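Local coordinates for protein endopolygalacturonase (Chondrostereum purpureum, PDB 1K5C) that probably hydrolyses the alpha-1,4 links between galacturonate units within polygalacturonan, as an endo-acting glycoside hydrolase of family 28, at residues V212-T217 against Y243-I248; G283-K288 against S310-T315; G58-I63 against H95-F100; L101-S106 against Q120-G125. One frame throughout, in Å; residues are numbered along the deposited sequence. Where two conformers were deposited one is given.

Contact 1. Residues V212-T217 against Y243-I248; sequences VIKGNT and YDANTI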
loop_
_atom_site.group_PDB
_atom_site.type_symbol
_atom_site.label_atom_id
_atom_site.label_comp_id
_atom_site.label_asym_id
_atom_site.label_seq_id
_atom_site.Cartn_x
_atom_site.Cartn_y
_atom_site.Cartn_z
ATOM N N VAL A 212 -7.106 8.001 -7.401
ATOM C CA VAL A 212 -8.413 8.163 -6.734
ATOM C C VAL A 212 -8.403 7.296 -5.480
ATOM O O VAL A 212 -8.189 6.079 -5.556
ATOM C CB VAL A 212 -9.569 7.766 -7.678
ATOM C CG1 VAL A 212 -10.876 7.763 -6.906
ATOM C CG2 VAL A 212 -9.632 8.759 -8.855
ATOM N N ILE A 213 -8.624 7.944 -4.338
ATOM C CA ILE A 213 -8.687 7.305 -3.020
ATOM C C ILE A 213 -10.130 7.491 -2.541
ATOM O O ILE A 213 -10.484 8.616 -2.114
ATOM C CB ILE A 213 -7.646 7.933 -2.065
ATOM C CG1 ILE A 213 -6.267 7.821 -2.568
ATOM C CG2 ILE A 213 -7.815 7.385 -0.647
ATOM C CD1 ILE A 213 -5.677 6.555 -2.756
ATOM N N LYS A 214 -10.950 6.456 -2.678
ATOM C CA LYS A 214 -12.408 6.655 -2.558
ATOM C C LYS A 214 -13.036 5.584 -1.659
ATOM O O LYS A 214 -12.810 4.396 -1.841
ATOM C CB LYS A 214 -13.077 6.600 -3.924
ATOM C CG LYS A 214 -14.583 6.829 -3.919
ATOM C CD LYS A 214 -15.134 7.011 -5.326
ATOM C CE LYS A 214 -16.662 7.239 -5.380
ATOM N NZ LYS A 214 -17.371 8.034 -4.282
ATOM N N GLY A 215 -13.895 6.042 -0.709
ATOM C CA GLY A 215 -14.754 5.068 -0.026
ATOM C C GLY A 215 -14.064 4.217 1.011
ATOM O O GLY A 215 -14.640 3.203 1.435
ATOM N N ASN A 216 -12.846 4.596 1.442
ATOM C CA ASN A 216 -12.110 3.769 2.388
ATOM C C ASN A 216 -12.406 4.144 3.824
ATOM O O ASN A 216 -12.785 5.265 4.147
ATOM C CB ASN A 216 -10.573 3.959 2.122
ATOM C CG ASN A 216 -10.237 3.656 0.694
ATOM O OD1 ASN A 216 -9.971 4.661 -0.108
ATOM N ND2 ASN A 216 -10.218 2.459 0.291
ATOM N N THR A 217 -12.174 3.160 4.708
ATOM C CA THR A 217 -12.246 3.391 6.140
ATOM C C THR A 217 -10.871 3.163 6.750
ATOM O O THR A 217 -10.206 2.145 6.440
ATOM C CB THR A 217 -13.275 2.416 6.771
ATOM O OG1 THR A 217 -14.565 2.673 6.235
ATOM C CG2 THR A 217 -13.396 2.548 8.267
ATOM N N TYR A 243 -9.287 12.590 -3.158
ATOM C CA TYR A 243 -9.808 11.891 -1.970
ATOM C C TYR A 243 -11.320 12.123 -1.926
ATOM O O TYR A 243 -11.773 13.272 -1.959
ATOM C CB TYR A 243 -9.176 12.482 -0.686
ATOM C CG TYR A 243 -7.692 12.308 -0.610
ATOM C CD1 TYR A 243 -7.116 11.121 -0.197
ATOM C CD2 TYR A 243 -6.834 13.351 -0.970
ATOM C CE1 TYR A 243 -5.739 10.943 -0.120
ATOM C CE2 TYR A 243 -5.451 13.211 -0.890
ATOM C CZ TYR A 243 -4.918 12.013 -0.456
ATOM O OH TYR A 243 -3.543 11.896 -0.430
ATOM N N ASP A 244 -12.075 11.021 -1.864
ATOM C CA ASP A 244 -13.550 11.082 -2.003
ATOM C C ASP A 244 -14.131 10.072 -1.052
ATOM O O ASP A 244 -13.763 8.894 -1.103
ATOM C CB ASP A 244 -13.829 10.775 -3.466
ATOM C CG ASP A 244 -15.270 10.796 -3.904
ATOM O OD1 ASP A 244 -16.167 10.491 -3.094
ATOM O OD2 ASP A 244 -15.451 11.157 -5.127
ATOM N N ALA A 245 -15.013 10.498 -0.106
ATOM C CA ALA A 245 -15.853 9.518 0.628
ATOM C C ALA A 245 -15.034 8.642 1.559
ATOM O O ALA A 245 -15.431 7.484 1.777
ATOM C CB ALA A 245 -16.677 8.654 -0.334
ATOM N N ASN A 246 -13.962 9.149 2.190
ATOM C CA ASN A 246 -13.220 8.340 3.158
ATOM C C ASN A 246 -13.660 8.663 4.574
ATOM O O ASN A 246 -13.920 9.826 4.922
ATOM C CB ASN A 246 -11.712 8.584 3.000
ATOM C CG ASN A 246 -11.258 8.257 1.579
ATOM O OD1 ASN A 246 -11.176 7.087 1.183
ATOM N ND2 ASN A 246 -10.991 9.304 0.784
ATOM N N THR A 247 -13.728 7.631 5.427
ATOM C CA THR A 247 -14.133 7.788 6.822
ATOM C C THR A 247 -12.993 7.327 7.697
ATOM O O THR A 247 -12.614 6.146 7.665
ATOM C CB THR A 247 -15.414 6.991 7.105
ATOM O OG1 THR A 247 -16.449 7.419 6.161
ATOM C CG2 THR A 247 -15.876 7.193 8.528
ATOM N N ILE A 248 -12.427 8.265 8.463
ATOM C CA ILE A 248 -11.169 8.030 9.174
ATOM C C ILE A 248 -11.323 8.438 10.609
ATOM O O ILE A 248 -11.892 9.519 10.909
ATOM C CB ILE A 248 -10.032 8.835 8.467
ATOM C CG1 ILE A 248 -9.981 8.453 6.971
ATOM C CG2 ILE A 248 -8.721 8.673 9.198
ATOM C CD1 ILE A 248 -8.767 9.042 6.198
HETATM O O HOH W 1 -17.677 10.691 -6.527
HETATM O O HOH W 2 -16.167 6.010 3.953
#

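Contact 2. Residues G283-K288 against S310-T315; sequences GATTIK and SQLTVT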
loop_
_atom_site.group_PDB
_atom_site.type_symbol
_atom_site.label_atom_id
_atom_site.label_comp_id
_atom_site.label_asym_id
_atom_site.label_seq_id
_atom_site.Cartn_x
_atom_site.Cartn_y
_atom_site.Cartn_z
ATOM N N GLY A 283 -17.898 12.595 -2.131
ATOM C CA GLY A 283 -18.449 12.318 -0.786
ATOM C C GLY A 283 -17.539 12.926 0.272
ATOM O O GLY A 283 -16.311 13.055 0.082
ATOM N N ALA A 284 -18.107 13.273 1.436
ATOM C CA ALA A 284 -17.340 13.792 2.538
ATOM C C ALA A 284 -16.203 12.836 2.919
ATOM O O ALA A 284 -16.417 11.631 3.112
ATOM C CB ALA A 284 -18.260 13.976 3.738
ATOM N N THR A 285 -15.010 13.426 3.102
ATOM C CA THR A 285 -13.940 12.721 3.803
ATOM C C THR A 285 -13.896 13.351 5.226
ATOM O O THR A 285 -13.617 14.537 5.369
ATOM C CB THR A 285 -12.609 12.846 3.094
ATOM O OG1 THR A 285 -12.646 12.023 1.907
ATOM C CG2 THR A 285 -11.447 12.398 3.986
ATOM N N THR A 286 -14.274 12.520 6.183
ATOM C CA THR A 286 -14.311 12.975 7.558
ATOM C C THR A 286 -13.207 12.251 8.312
ATOM O O THR A 286 -13.033 11.027 8.184
ATOM C CB THR A 286 -15.683 12.722 8.212
ATOM O OG1 THR A 286 -15.946 11.271 8.347
ATOM C CG2 THR A 286 -16.803 13.410 7.436
ATOM N N ILE A 287 -12.447 13.045 9.090
ATOM C CA ILE A 287 -11.281 12.501 9.814
ATOM C C ILE A 287 -11.328 12.983 11.259
ATOM O O ILE A 287 -11.412 14.180 11.500
ATOM C CB ILE A 287 -9.948 12.984 9.153
ATOM C CG1 ILE A 287 -9.940 12.723 7.658
ATOM C CG2 ILE A 287 -8.764 12.391 9.904
ATOM C CD1 ILE A 287 -8.621 13.088 6.964
ATOM N N LYS A 288 -11.336 12.050 12.183
ATOM C CA LYS A 288 -11.333 12.344 13.638
ATOM C C LYS A 288 -9.990 11.944 14.188
ATOM O O LYS A 288 -9.546 10.787 13.988
ATOM C CB LYS A 288 -12.453 11.588 14.345
ATOM C CG LYS A 288 -13.848 11.984 13.821
ATOM C CD LYS A 288 -15.056 11.246 14.437
ATOM C CE LYS A 288 -16.354 11.395 13.675
ATOM N NZ LYS A 288 -17.678 10.725 14.122
ATOM N N SER A 310 -13.102 21.135 -0.346
ATOM C CA SER A 310 -14.422 21.465 0.203
ATOM C C SER A 310 -15.037 20.353 0.957
ATOM O O SER A 310 -15.817 20.617 1.883
ATOM C CB SER A 310 -15.332 21.890 -0.977
ATOM O OG SER A 310 -15.423 20.822 -1.957
ATOM N N GLN A 311 -14.752 19.083 0.597
ATOM C CA GLN A 311 -15.427 17.953 1.256
ATOM C C GLN A 311 -14.625 17.355 2.412
ATOM O O GLN A 311 -15.042 16.329 2.968
ATOM C CB GLN A 311 -15.796 16.878 0.216
ATOM C CG GLN A 311 -16.906 17.400 -0.752
ATOM C CD GLN A 311 -18.214 17.584 0.015
ATOM O OE1 GLN A 311 -18.482 18.633 0.568
ATOM N NE2 GLN A 311 -19.006 16.549 0.108
ATOM N N LEU A 312 -13.528 18.013 2.819
ATOM C CA LEU A 312 -12.767 17.526 3.980
ATOM C C LEU A 312 -13.292 18.144 5.267
ATOM O O LEU A 312 -13.408 19.385 5.367
ATOM C CB LEU A 312 -11.288 17.927 3.794
ATOM C CG LEU A 312 -10.350 17.556 4.918
ATOM C CD1 LEU A 312 -10.318 16.002 5.119
ATOM C CD2 LEU A 312 -8.933 18.097 4.670
ATOM N N THR A 313 -13.500 17.314 6.264
ATOM C CA THR A 313 -13.770 17.778 7.651
ATOM C C THR A 313 -12.811 17.014 8.569
ATOM O O THR A 313 -12.876 15.779 8.565
ATOM C CB THR A 313 -15.228 17.563 8.071
ATOM O OG1 THR A 313 -16.087 18.277 7.191
ATOM C CG2 THR A 313 -15.411 17.998 9.523
ATOM N N VAL A 314 -11.999 17.722 9.311
ATOM C CA VAL A 314 -11.106 17.093 10.287
ATOM C C VAL A 314 -11.408 17.714 11.661
ATOM O O VAL A 314 -11.433 18.955 11.757
ATOM C CB VAL A 314 -9.616 17.281 9.945
ATOM C CG1 VAL A 314 -8.743 16.415 10.895
ATOM C CG2 VAL A 314 -9.307 16.931 8.489
ATOM N N THR A 315 -11.616 16.873 12.659
ATOM C CA THR A 315 -11.939 17.314 14.013
ATOM C C THR A 315 -11.047 16.555 15.024
ATOM O O THR A 315 -10.474 15.529 14.717
ATOM C CB THR A 315 -13.431 17.087 14.336
ATOM O OG1 THR A 315 -13.739 15.682 14.173
ATOM C CG2 THR A 315 -14.345 17.945 13.426
HETATM O O HOH W 3 -14.518 15.081 11.603
#

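Contact 3. Residues G58-I63 against H95-F100; sequences GPLFTI and HKPHPF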
loop_
_atom_site.group_PDB
_atom_site.type_symbol
_atom_site.label_atom_id
_atom_site.label_comp_id
_atom_site.label_asym_id
_atom_site.label_seq_id
_atom_site.Cartn_x
_atom_site.Cartn_y
_atom_site.Cartn_z
ATOM N N GLY A 58 13.352 -11.419 -0.409
ATOM C CA GLY A 58 12.097 -11.498 -1.138
ATOM C C GLY A 58 12.276 -10.969 -2.554
ATOM O O GLY A 58 13.314 -10.398 -2.926
ATOM N N PRO A 59 11.234 -11.129 -3.391
ATOM C CA PRO A 59 9.965 -11.742 -3.027
ATOM C C PRO A 59 10.072 -13.255 -2.897
ATOM O O PRO A 59 10.827 -13.934 -3.588
ATOM C CB PRO A 59 9.063 -11.432 -4.258
ATOM C CG PRO A 59 10.021 -11.183 -5.371
ATOM C CD PRO A 59 11.271 -10.609 -4.771
ATOM N N LEU A 60 9.253 -13.807 -1.943
ATOM C CA LEU A 60 9.227 -15.256 -1.770
ATOM C C LEU A 60 8.186 -15.916 -2.690
ATOM O O LEU A 60 8.309 -17.127 -2.956
ATOM C CB LEU A 60 8.931 -15.624 -0.311
ATOM C CG LEU A 60 9.932 -15.081 0.714
ATOM C CD1 LEU A 60 9.548 -15.588 2.114
ATOM C CD2 LEU A 60 11.381 -15.466 0.349
ATOM N N PHE A 61 7.236 -15.121 -3.191
ATOM C CA PHE A 61 6.228 -15.571 -4.151
ATOM C C PHE A 61 6.158 -14.523 -5.237
ATOM O O PHE A 61 5.979 -13.349 -4.896
ATOM C CB PHE A 61 4.859 -15.703 -3.460
ATOM C CG PHE A 61 3.716 -16.014 -4.432
ATOM C CD1 PHE A 61 3.515 -17.287 -4.874
ATOM C CD2 PHE A 61 2.878 -14.993 -4.899
ATOM C CE1 PHE A 61 2.460 -17.567 -5.752
ATOM C CE2 PHE A 61 1.824 -15.296 -5.735
ATOM C CZ PHE A 61 1.624 -16.593 -6.177
ATOM N N THR A 62 6.272 -14.929 -6.490
ATOM C CA THR A 62 6.111 -14.023 -7.628
ATOM C C THR A 62 5.136 -14.656 -8.624
ATOM O O THR A 62 5.351 -15.811 -9.014
ATOM C CB THR A 62 7.436 -13.773 -8.346
ATOM O OG1 THR A 62 8.396 -13.223 -7.426
ATOM C CG2 THR A 62 7.286 -12.747 -9.472
ATOM N N ILE A 63 4.155 -13.883 -9.057
ATOM C CA ILE A 63 3.291 -14.317 -10.155
ATOM C C ILE A 63 3.296 -13.195 -11.178
ATOM O O ILE A 63 3.188 -12.005 -10.856
ATOM C CB ILE A 63 1.884 -14.702 -9.651
ATOM C CG1 ILE A 63 1.036 -15.261 -10.827
ATOM C CG2 ILE A 63 1.166 -13.580 -8.910
ATOM C CD1 ILE A 63 -0.182 -16.004 -10.366
ATOM N N HIS A 95 17.360 -9.890 9.293
ATOM C CA HIS A 95 16.930 -9.855 7.886
ATOM C C HIS A 95 15.448 -10.127 7.782
ATOM O O HIS A 95 14.950 -11.069 8.415
ATOM C CB HIS A 95 17.728 -10.945 7.151
ATOM C CG HIS A 95 17.279 -11.088 5.744
ATOM N ND1 HIS A 95 16.481 -12.116 5.287
ATOM C CD2 HIS A 95 17.579 -10.347 4.666
ATOM C CE1 HIS A 95 16.302 -12.005 3.973
ATOM N NE2 HIS A 95 16.981 -10.902 3.543
ATOM N N LYS A 96 14.731 -9.338 6.989
ATOM C CA LYS A 96 13.321 -9.567 6.706
ATOM C C LYS A 96 13.161 -9.863 5.210
ATOM O O LYS A 96 13.365 -8.939 4.405
ATOM C CB LYS A 96 12.445 -8.344 7.055
ATOM C CG LYS A 96 12.790 -7.613 8.360
ATOM C CD LYS A 96 12.604 -8.507 9.583
ATOM C CE LYS A 96 12.667 -7.726 10.930
ATOM N NZ LYS A 96 13.911 -6.921 11.133
ATOM N N PRO A 97 12.742 -11.041 4.756
ATOM C CA PRO A 97 12.450 -11.218 3.341
ATOM C C PRO A 97 11.312 -10.267 2.924
ATOM O O PRO A 97 10.228 -10.302 3.523
ATOM C CB PRO A 97 12.025 -12.690 3.258
ATOM C CG PRO A 97 12.670 -13.378 4.466
ATOM C CD PRO A 97 12.604 -12.277 5.535
ATOM N N HIS A 98 11.580 -9.442 1.916
ATOM C CA HIS A 98 10.559 -8.467 1.514
ATOM C C HIS A 98 10.770 -8.100 0.053
ATOM O O HIS A 98 11.930 -8.161 -0.424
ATOM C CB HIS A 98 10.569 -7.207 2.392
ATOM C CG HIS A 98 11.800 -6.357 2.216
ATOM N ND1 HIS A 98 11.885 -5.205 1.471
ATOM C CD2 HIS A 98 13.057 -6.597 2.726
ATOM C CE1 HIS A 98 13.135 -4.735 1.560
ATOM N NE2 HIS A 98 13.824 -5.550 2.277
ATOM N N PRO A 99 9.720 -7.724 -0.660
ATOM C CA PRO A 99 8.309 -7.939 -0.260
ATOM C C PRO A 99 8.067 -9.433 -0.107
ATOM O O PRO A 99 8.869 -10.275 -0.553
ATOM C CB PRO A 99 7.531 -7.328 -1.448
ATOM C CG PRO A 99 8.425 -7.616 -2.624
ATOM C CD PRO A 99 9.832 -7.396 -2.088
ATOM N N PHE A 100 6.910 -9.782 0.480
ATOM C CA PHE A 100 6.557 -11.200 0.597
ATOM C C PHE A 100 6.083 -11.721 -0.756
ATOM O O PHE A 100 6.640 -12.691 -1.292
ATOM C CB PHE A 100 5.561 -11.327 1.752
ATOM C CG PHE A 100 5.073 -12.732 2.050
ATOM C CD1 PHE A 100 5.779 -13.874 1.668
ATOM C CD2 PHE A 100 3.884 -12.889 2.748
ATOM C CE1 PHE A 100 5.266 -15.133 1.982
ATOM C CE2 PHE A 100 3.369 -14.123 3.059
ATOM C CZ PHE A 100 4.062 -15.276 2.664
HETATM O O HOH W 4 14.514 -9.140 1.210
#

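Contact 4. Residues L101-S106 against Q120-G125; sequences LKIKGS and QAISVG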
loop_
_atom_site.group_PDB
_atom_site.type_symbol
_atom_site.label_atom_id
_atom_site.label_comp_id
_atom_site.label_asym_id
_atom_site.label_seq_id
_atom_site.Cartn_x
_atom_site.Cartn_y
_atom_site.Cartn_z
ATOM N N LEU A 101 5.007 -11.083 -1.276
ATOM C CA LEU A 101 4.463 -11.407 -2.584
ATOM C C LEU A 101 4.783 -10.293 -3.576
ATOM O O LEU A 101 4.769 -9.118 -3.223
ATOM C CB LEU A 101 2.928 -11.518 -2.539
ATOM C CG LEU A 101 2.321 -12.783 -1.979
ATOM C CD1 LEU A 101 2.640 -13.057 -0.592
ATOM C CD2 LEU A 101 0.810 -12.763 -2.209
ATOM N N LYS A 102 4.972 -10.708 -4.837
ATOM C CA LYS A 102 5.115 -9.776 -5.970
ATOM C C LYS A 102 4.139 -10.204 -7.048
ATOM O O LYS A 102 4.130 -11.365 -7.455
ATOM C CB LYS A 102 6.554 -9.831 -6.516
ATOM C CG LYS A 102 6.792 -9.083 -7.815
ATOM C CD LYS A 102 6.526 -7.620 -7.627
ATOM C CE LYS A 102 7.638 -6.747 -8.094
ATOM N NZ LYS A 102 7.305 -5.302 -7.928
ATOM N N ILE A 103 3.313 -9.248 -7.503
ATOM C CA ILE A 103 2.298 -9.472 -8.547
ATOM C C ILE A 103 2.604 -8.523 -9.699
ATOM O O ILE A 103 2.666 -7.292 -9.497
ATOM C CB ILE A 103 0.882 -9.265 -8.026
ATOM C CG1 ILE A 103 0.580 -10.178 -6.841
ATOM C CG2 ILE A 103 -0.139 -9.445 -9.166
ATOM C CD1 ILE A 103 -0.732 -9.908 -6.141
ATOM N N LYS A 104 2.826 -9.088 -10.904
ATOM C CA LYS A 104 3.192 -8.348 -12.078
ATOM C C LYS A 104 2.246 -8.703 -13.231
ATOM O O LYS A 104 1.708 -9.828 -13.278
ATOM C CB LYS A 104 4.638 -8.716 -12.535
ATOM C CG LYS A 104 5.697 -8.505 -11.522
ATOM C CD LYS A 104 7.056 -8.717 -12.156
ATOM C CE LYS A 104 8.038 -9.414 -11.312
ATOM N NZ LYS A 104 9.275 -9.436 -12.167
ATOM N N GLY A 105 2.150 -7.811 -14.200
ATOM C CA GLY A 105 1.401 -8.079 -15.424
ATOM C C GLY A 105 -0.006 -7.472 -15.326
ATOM O O GLY A 105 -0.159 -6.279 -15.113
ATOM N N SER A 106 -1.025 -8.313 -15.508
ATOM C CA SER A 106 -2.399 -7.806 -15.522
ATOM C C SER A 106 -3.351 -8.952 -15.164
ATOM O O SER A 106 -2.994 -10.118 -15.128
ATOM C CB SER A 106 -2.764 -7.221 -16.891
ATOM O OG SER A 106 -2.479 -8.183 -17.945
ATOM N N GLN A 120 7.240 -5.909 4.282
ATOM C CA GLN A 120 6.255 -5.418 3.327
ATOM C C GLN A 120 5.539 -6.615 2.682
ATOM O O GLN A 120 6.158 -7.608 2.283
ATOM C CB GLN A 120 6.931 -4.579 2.213
ATOM C CG GLN A 120 7.537 -3.262 2.729
ATOM C CD GLN A 120 8.968 -3.401 3.259
ATOM O OE1 GLN A 120 9.455 -4.486 3.562
ATOM N NE2 GLN A 120 9.649 -2.264 3.474
ATOM N N ALA A 121 4.188 -6.509 2.591
ATOM C CA ALA A 121 3.389 -7.685 2.223
ATOM C C ALA A 121 3.284 -7.898 0.725
ATOM O O ALA A 121 3.798 -8.904 0.217
ATOM C CB ALA A 121 2.016 -7.585 2.896
ATOM N N ILE A 122 2.590 -7.012 0.014
ATOM C CA ILE A 122 2.315 -7.238 -1.428
ATOM C C ILE A 122 2.884 -6.070 -2.250
ATOM O O ILE A 122 2.493 -4.926 -2.083
ATOM C CB ILE A 122 0.805 -7.380 -1.691
ATOM C CG1 ILE A 122 0.213 -8.488 -0.838
ATOM C CG2 ILE A 122 0.546 -7.585 -3.181
ATOM C CD1 ILE A 122 -1.306 -8.627 -0.946
ATOM N N SER A 123 3.834 -6.420 -3.126
ATOM C CA SER A 123 4.389 -5.472 -4.086
ATOM C C SER A 123 3.695 -5.649 -5.430
ATOM O O SER A 123 3.575 -6.780 -5.924
ATOM C CB SER A 123 5.901 -5.743 -4.208
ATOM O OG SER A 123 6.447 -4.964 -5.248
ATOM N N VAL A 124 3.233 -4.553 -5.993
ATOM C CA VAL A 124 2.428 -4.545 -7.212
ATOM C C VAL A 124 3.192 -3.824 -8.294
ATOM O O VAL A 124 3.522 -2.622 -8.152
ATOM C CB VAL A 124 1.091 -3.859 -6.939
ATOM C CG1 VAL A 124 0.216 -3.845 -8.185
ATOM C CG2 VAL A 124 0.402 -4.525 -5.735
ATOM N N GLY A 125 3.390 -4.492 -9.418
ATOM C CA GLY A 125 3.936 -3.846 -10.627
ATOM C C GLY A 125 5.223 -4.444 -11.095
ATOM O O GLY A 125 5.918 -5.152 -10.339
#

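Contact 1. Residues V212-T217 against Y243-I248
Ile213 O takes two donors from the 243-248 segment. Asp244 N reaches it at 2.9 Å. The amide ND2 of Asn246 reaches the same Ile213 O at 3.0 Å, almost straight (169° at the hydrogen) but well above the carbonyl plane. The other end of that amide is used too: Asn246 OD1 accepts from Asn216 N at 3.0 Å. The Asn246 side chain thus bridges two backbone groups across the bend, where Gly215 and Ala245 both have positive phi. Two more backbone bonds follow, Gly215 N to Asp244 O and Thr247 N to Asn216 O at 2.9 Å. On the outer side, Lys214 and Asp244 lie side by side. Lys214 NZ forms a salt bridge to Asp244 OD1 at 3.0 Å, though its hydrogen bond is weak; OD1 also accepts from Gly283 N. A water donates to Asp244 OD2. Another water donates to Ala245 O at 2.7 Å and bonds Thr247 OG1. On the inner face, Ile213 CB packs obliquely on Tyr243 CD1 at 3.7 Å. Tyr243 also stacks on Phe280. Asn216 and Asn246 stand in register at the bend, consistent with an asparagine ladder as in right-handed parallel beta-helices, the fold of family 28.

Contact 2. Residues G283-K288 against S310-T315
Ile287 is the main apolar link between the two segments. Its CD1 meets Leu312 CD1 at 3.8 Å, the two side chains crossing at a slant. With chi1 at -51°, its CG1 is anti to the carbonyl carbon and comes within 4.2 Å of the same Leu312 CD1. Its CB lies 4.0 Å from Val314 CG1, and here the side chains run side by side and point the same way. Leu312 CD1 also touches the methyl of Thr285, at 3.9 Å from CG2. On the other face, Lys288 CG packs beside Thr315 OG1 at 3.7 Å. A water joins that hydroxyl to Ile287 O, to which it donates.

The strands behind these side chains run parallel, 10° apart, with Thr285 paired to Leu312 and Ile287 to Val314. Four backbone bonds hold this register: Thr285 N to Gln311 O, Thr313 N to Thr285 O, Ile287 N to Thr313 O and Thr315 N to Ile287 O. The shortest is Ile287 N to Thr313 O, at 2.8 Å. This is the pairing of successive coils in a parallel beta-helix. Thr285, Ile287, Leu312 and Val314 face its interior, while Thr286, Lys288, Thr313 and Thr315 are on the outer face.

Before the strands pair, the chain turns a corner at Ser310 and Gln311. The Gln311 side chain bends back beside Gly283 and Ala284, and its NE2 bonds Gly282 O. Further out, Thr285 OG1 accepts from Asn246 N of the preceding coil. Phe280 touches both Thr285 and Leu312 from inside. Val314 rests on Val296 across the interior, and Thr313 touches Gln333 of strand 328-333.

Contact 3. Residues G58-I63 against H95-F100
Gly58 and Pro59 run alongside His98 and Pro99, and both prolines follow a cis peptide bond. The backbones come close here: Pro59 CA lies 3.1 Å from Pro99 O in a CA-H...O contact, and Gly58 CA approaches the same oxygen. A side chain on Gly58 would clash with Pro99 O. Further along, Phe100 O accepts two backbone bonds, from Leu60 N at 2.9 Å and from Phe61 N at 3.1 Å. One water accepts from both Gly58 N and His98 N, each at 3.0 Å.

Leu60 carries most of the apolar contact. Its CD1 lies 4.0 Å from Pro97 CB. Its CB meets CD1 of Phe100 at the ring edge, near the ring plane, at 4.1 Å. An alanine here would probably open a gap beside Pro97, which would lose its contacts with the leucine branches. The Phe100 ring also meets Phe51 edge-to-face.

The contact joins neighbouring coils of the beta-helix, at the start of strand 61-65 and the loop leading into strand 101-104. The His98 side chain lies about 7 Å from that of Asn151, which binds galacturonate in another crystal structure of this protein. Pro99 O is buried without a conventional hydrogen-bond partner; the CA-H groups of Gly58 and Pro59 may partly make up for this.

Contact 4. Residues L101-S106 against Q120-G125
Lys102 and Ser123 meet through their side chains on the outer face of two paired strands. Lys102 NZ gives a hydrogen bond to Ser123 OG at 2.8 Å and another to Gly125 O, also at 2.8 Å. The lysine chain has CG anti to the backbone N (chi1 171°), then bends at its second and third torsions. Its CD passes over Ser123, 3.5 Å from Ser123 O. An alanine here would probably leave Ser123 OG and Gly125 O without this shared donor, and Ser123 O without the aliphatic chain beside it. Lys104 CG rests by Gly125 O at 3.6 Å.

The backbone bonds are regular. Leu101 N bonds Ala121 O, Ser123 N bonds Leu101 O, Ile103 N bonds Ser123 O and Gly125 N bonds Ile103 O, all at 2.9 Å. The strands run parallel, 17° apart, as neighbouring coils of the beta-helix do.

The apolar contacts lie on the inner face. Ile103 CD1 touches Ile122 CG2 at 4.0 Å, and Leu101 CB lies 4.4 Å from Ile122 CG1. Val114 backs both Leu101 and Ile122, while Tyr109 lies against Ile103.

The two faces therefore differ in chemistry. Branched aliphatic groups fill the interior. Outside, the lysine ammonium group ties a hydroxyl to a backbone carbonyl two residues further on, and its positive charge would probably polarise both oxygens.

Overall arrangement
Along the chain the order is contact 3, contact 4, contact 1, contact 2. All four join successive coils of one right-handed parallel beta-helix. Contacts 3 and 4 have centres about 10 Å apart and touch: strands 61-65, 101-104 and 122-127 share one parallel sheet, and Phe100 N probably bonds Gln120 O. Contacts 1 and 2, also about 10 Å apart between centres, lie in the other strand group, where 247-251 pairs with 285-289. The two pairs lie on opposite sides of the chain's centre, contacts 2 and 3 about 37 Å apart between centres. Of the galacturonate-binding residues, Asn151, Asp173 and His195 fall between contacts 4 and 1, Asn91 within the span of contact 3, and Arg226 and Lys228 within that of contact 1.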